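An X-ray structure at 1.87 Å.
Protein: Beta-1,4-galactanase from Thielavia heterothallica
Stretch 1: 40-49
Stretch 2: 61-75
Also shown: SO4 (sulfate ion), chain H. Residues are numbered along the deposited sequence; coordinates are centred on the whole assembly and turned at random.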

# COMPACT_ATOMS: atom_id res chain seq x y z
N GLY A 40 -0.82 11.46 14.69
CA GLY A 40 -2.09 10.84 14.34
C GLY A 40 -2.06 9.53 13.58
O GLY A 40 -3.10 8.88 13.44
N VAL A 41 -0.91 9.12 13.07
CA VAL A 41 -0.81 7.87 12.34
C VAL A 41 -1.09 6.70 13.29
O VAL A 41 -0.58 6.69 14.41
CB VAL A 41 0.59 7.70 11.71
CG1 VAL A 41 0.69 6.33 11.03
CG2 VAL A 41 0.84 8.81 10.70
N ASN A 42 -1.91 5.74 12.86
CA ASN A 42 -2.20 4.59 13.71
C ASN A 42 -1.85 3.27 13.04
O ASN A 42 -1.96 2.20 13.64
CB ASN A 42 -3.67 4.59 14.16
CG ASN A 42 -4.65 4.29 13.02
OD1 ASN A 42 -4.26 4.02 11.88
ND2 ASN A 42 -5.93 4.33 13.34
N THR A 43 -1.38 3.34 11.79
CA THR A 43 -1.03 2.14 11.05
C THR A 43 0.08 2.43 10.05
O THR A 43 0.07 3.47 9.39
CB THR A 43 -2.24 1.59 10.25
OG1 THR A 43 -3.39 1.54 11.09
CG2 THR A 43 -1.93 0.19 9.71
N VAL A 44 1.03 1.51 9.94
CA VAL A 44 2.11 1.68 8.98
C VAL A 44 2.08 0.52 7.99
O VAL A 44 1.85 -0.63 8.36
CB VAL A 44 3.51 1.76 9.64
CG1 VAL A 44 3.64 3.07 10.41
CG2 VAL A 44 3.73 0.56 10.55
N ARG A 45 2.29 0.86 6.73
CA ARG A 45 2.31 -0.11 5.64
C ARG A 45 3.77 -0.44 5.34
O ARG A 45 4.63 0.45 5.38
CB ARG A 45 1.63 0.51 4.42
CG ARG A 45 1.50 -0.38 3.19
CD ARG A 45 0.75 0.42 2.13
NE ARG A 45 0.44 -0.28 0.89
CZ ARG A 45 1.12 -0.11 -0.24
NH1 ARG A 45 2.16 0.71 -0.29
NH2 ARG A 45 0.70 -0.71 -1.35
N GLN A 46 4.05 -1.70 5.03
CA GLN A 46 5.41 -2.15 4.75
C GLN A 46 5.44 -3.13 3.58
O GLN A 46 4.68 -4.11 3.55
CB GLN A 46 6.01 -2.82 5.99
CG GLN A 46 5.97 -1.95 7.23
CD GLN A 46 6.52 -2.64 8.47
OE1 GLN A 46 6.48 -2.09 9.57
NE2 GLN A 46 7.03 -3.86 8.29
N ARG A 47 6.31 -2.88 2.61
CA ARG A 47 6.42 -3.78 1.46
C ARG A 47 7.34 -4.94 1.81
O ARG A 47 8.39 -4.76 2.42
CB ARG A 47 6.96 -3.04 0.23
CG ARG A 47 8.24 -2.25 0.46
CD ARG A 47 8.75 -1.63 -0.84
NE ARG A 47 9.81 -0.65 -0.61
CZ ARG A 47 9.59 0.62 -0.25
NH1 ARG A 47 8.35 1.07 -0.11
NH2 ARG A 47 10.61 1.43 -0.01
N VAL A 48 6.92 -6.15 1.43
CA VAL A 48 7.71 -7.34 1.69
C VAL A 48 8.13 -8.00 0.39
O VAL A 48 7.29 -8.32 -0.45
CB VAL A 48 6.90 -8.37 2.51
CG1 VAL A 48 7.74 -9.62 2.76
CG2 VAL A 48 6.46 -7.75 3.83
N TRP A 49 9.43 -8.18 0.22
CA TRP A 49 9.97 -8.83 -0.96
C TRP A 49 10.46 -10.21 -0.53
O TRP A 49 10.85 -10.40 0.62
CB TRP A 49 11.10 -8.00 -1.58
CG TRP A 49 10.60 -6.69 -2.17
CD1 TRP A 49 9.30 -6.29 -2.30
CD2 TRP A 49 11.40 -5.63 -2.71
NE1 TRP A 49 9.24 -5.05 -2.90
CE2 TRP A 49 10.52 -4.62 -3.16
CE3 TRP A 49 12.78 -5.44 -2.86
CZ2 TRP A 49 10.97 -3.44 -3.75
CZ3 TRP A 49 13.24 -4.26 -3.46
CH2 TRP A 49 12.33 -3.27 -3.89
S SO4 H . -7.41 5.26 16.84
O1 SO4 H . -8.46 5.68 18.00
O2 SO4 H . -8.23 5.00 15.67
O3 SO4 H . -6.54 6.21 16.66
O4 SO4 H . -6.87 4.02 17.32
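Stretch 2 (61-75) YNIAIAKRAKAAGLG

A helix that packs on a β-strand and leads the chain back to pair in parallel with it is the basic unit of α/β architecture, and residues 61-75 lie on residues 40-49 in this way. Helix 61-71 runs almost antiparallel to strand 43-48, with 169° between their N-to-C directions and a closest axial approach of 9.3 Å. Gln46 and Asn62, which cover the most surface, each direct the CA-to-CB bond toward the other stretch. Gln46 NE2 donates to Asn62 OD1 at 2.9 Å and to the helical carbonyl Asn62 O at 3.2 Å, while Asn62 ND2 donates to Arg47 O at 3.0 Å; the paired amides thus tie helix to strand within a buried interface. Farther along the helix the contact becomes apolar, with Val44 CG2 3.6 Å from Ala69 CB, a direct methyl-to-methyl contact. The helix closes in a Schellman motif, with Gly73 at positive phi, and the chain reverses. Leu74 then turns its end inward, placing CD1 3.7 Å from Val44 CG1 and CD2 3.1 Å from Val41 O. Finally, Gly75 pairs with Thr43 in a parallel bridge: Gly75 N donates to Asn42 O at 2.8 Å, and Val44 N to Gly75 O at 2.9 Å, both nearly linear.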

# COMPACT_ATOMS: atom_id res chain seq x y z
N TYR A 61 13.85 -7.82 7.62
CA TYR A 61 13.83 -6.37 7.62
C TYR A 61 12.48 -5.88 8.12
O TYR A 61 12.39 -4.98 8.95
CB TYR A 61 14.09 -5.86 6.19
CG TYR A 61 14.02 -4.36 6.02
CD1 TYR A 61 12.80 -3.70 5.91
CD2 TYR A 61 15.19 -3.60 5.93
CE1 TYR A 61 12.74 -2.31 5.71
CE2 TYR A 61 15.14 -2.22 5.74
CZ TYR A 61 13.92 -1.58 5.63
OH TYR A 61 13.89 -0.21 5.45
N ASN A 62 11.42 -6.51 7.61
CA ASN A 62 10.06 -6.14 7.99
C ASN A 62 9.69 -6.50 9.43
O ASN A 62 8.94 -5.78 10.08
CB ASN A 62 9.08 -6.78 7.02
CG ASN A 62 8.88 -5.93 5.79
OD1 ASN A 62 8.19 -4.91 5.84
ND2 ASN A 62 9.50 -6.32 4.68
N ILE A 63 10.20 -7.62 9.92
CA ILE A 63 9.90 -8.01 11.30
C ILE A 63 10.57 -7.01 12.23
O ILE A 63 10.00 -6.60 13.24
CB ILE A 63 10.38 -9.45 11.60
CG1 ILE A 63 9.45 -10.44 10.90
CG2 ILE A 63 10.41 -9.70 13.11
CD1 ILE A 63 9.89 -11.89 10.97
N ALA A 64 11.78 -6.59 11.88
CA ALA A 64 12.51 -5.63 12.71
C ALA A 64 11.75 -4.31 12.85
O ALA A 64 11.58 -3.80 13.97
CB ALA A 64 13.90 -5.39 12.14
N ILE A 65 11.29 -3.73 11.74
CA ILE A 65 10.58 -2.47 11.85
C ILE A 65 9.15 -2.65 12.35
O ILE A 65 8.59 -1.75 12.97
CB ILE A 65 10.58 -1.67 10.52
CG1 ILE A 65 9.91 -2.46 9.40
CG2 ILE A 65 12.02 -1.34 10.14
CD1 ILE A 65 9.81 -1.66 8.10
N ALA A 66 8.57 -3.82 12.12
CA ALA A 66 7.21 -4.09 12.61
C ALA A 66 7.23 -4.08 14.14
O ALA A 66 6.29 -3.59 14.77
CB ALA A 66 6.71 -5.44 12.10
N LYS A 67 8.29 -4.63 14.73
CA LYS A 67 8.42 -4.64 16.19
C LYS A 67 8.49 -3.20 16.69
O LYS A 67 7.91 -2.87 17.72
CB LYS A 67 9.68 -5.40 16.61
CG LYS A 67 9.58 -6.90 16.49
CD LYS A 67 10.93 -7.53 16.78
CE LYS A 67 10.85 -9.04 16.76
NZ LYS A 67 12.20 -9.67 16.94
N ARG A 68 9.19 -2.35 15.96
CA ARG A 68 9.32 -0.95 16.34
C ARG A 68 7.98 -0.24 16.24
O ARG A 68 7.63 0.57 17.09
CB ARG A 68 10.35 -0.24 15.45
CG ARG A 68 11.80 -0.58 15.81
CD ARG A 68 12.78 -0.02 14.78
NE ARG A 68 12.62 1.42 14.58
CZ ARG A 68 13.35 2.14 13.74
NH1 ARG A 68 14.28 1.56 12.99
NH2 ARG A 68 13.13 3.45 13.63
N ALA A 69 7.23 -0.56 15.19
CA ALA A 69 5.91 0.04 14.99
C ALA A 69 5.01 -0.37 16.15
O ALA A 69 4.31 0.47 16.73
CB ALA A 69 5.31 -0.42 13.66
N LYS A 70 5.03 -1.66 16.46
CA LYS A 70 4.23 -2.20 17.55
C LYS A 70 4.55 -1.49 18.87
O LYS A 70 3.64 -1.15 19.64
CB LYS A 70 4.51 -3.71 17.69
CG LYS A 70 3.77 -4.39 18.84
CD LYS A 70 4.14 -5.87 18.91
CE LYS A 70 3.43 -6.57 20.05
NZ LYS A 70 3.89 -7.98 20.18
N ALA A 71 5.83 -1.25 19.13
CA ALA A 71 6.25 -0.58 20.36
C ALA A 71 5.77 0.87 20.40
O ALA A 71 5.68 1.47 21.47
CB ALA A 71 7.77 -0.63 20.48
N ALA A 72 5.47 1.43 19.24
CA ALA A 72 4.98 2.81 19.17
C ALA A 72 3.45 2.83 19.16
O ALA A 72 2.84 3.90 19.03
CB ALA A 72 5.53 3.50 17.92
N GLY A 73 2.85 1.66 19.30
CA GLY A 73 1.39 1.56 19.32
C GLY A 73 0.75 1.62 17.94
O GLY A 73 -0.44 1.91 17.81
N LEU A 74 1.54 1.33 16.91
CA LEU A 74 1.05 1.37 15.54
C LEU A 74 0.71 -0.01 14.98
O LEU A 74 1.45 -0.96 15.20
CB LEU A 74 2.09 2.02 14.63
CG LEU A 74 2.56 3.44 14.98
CD1 LEU A 74 3.72 3.85 14.07
CD2 LEU A 74 1.40 4.41 14.84
N GLY A 75 -0.40 -0.10 14.26
CA GLY A 75 -0.77 -1.36 13.65
C GLY A 75 0.10 -1.56 12.42
O GLY A 75 0.69 -0.60 11.93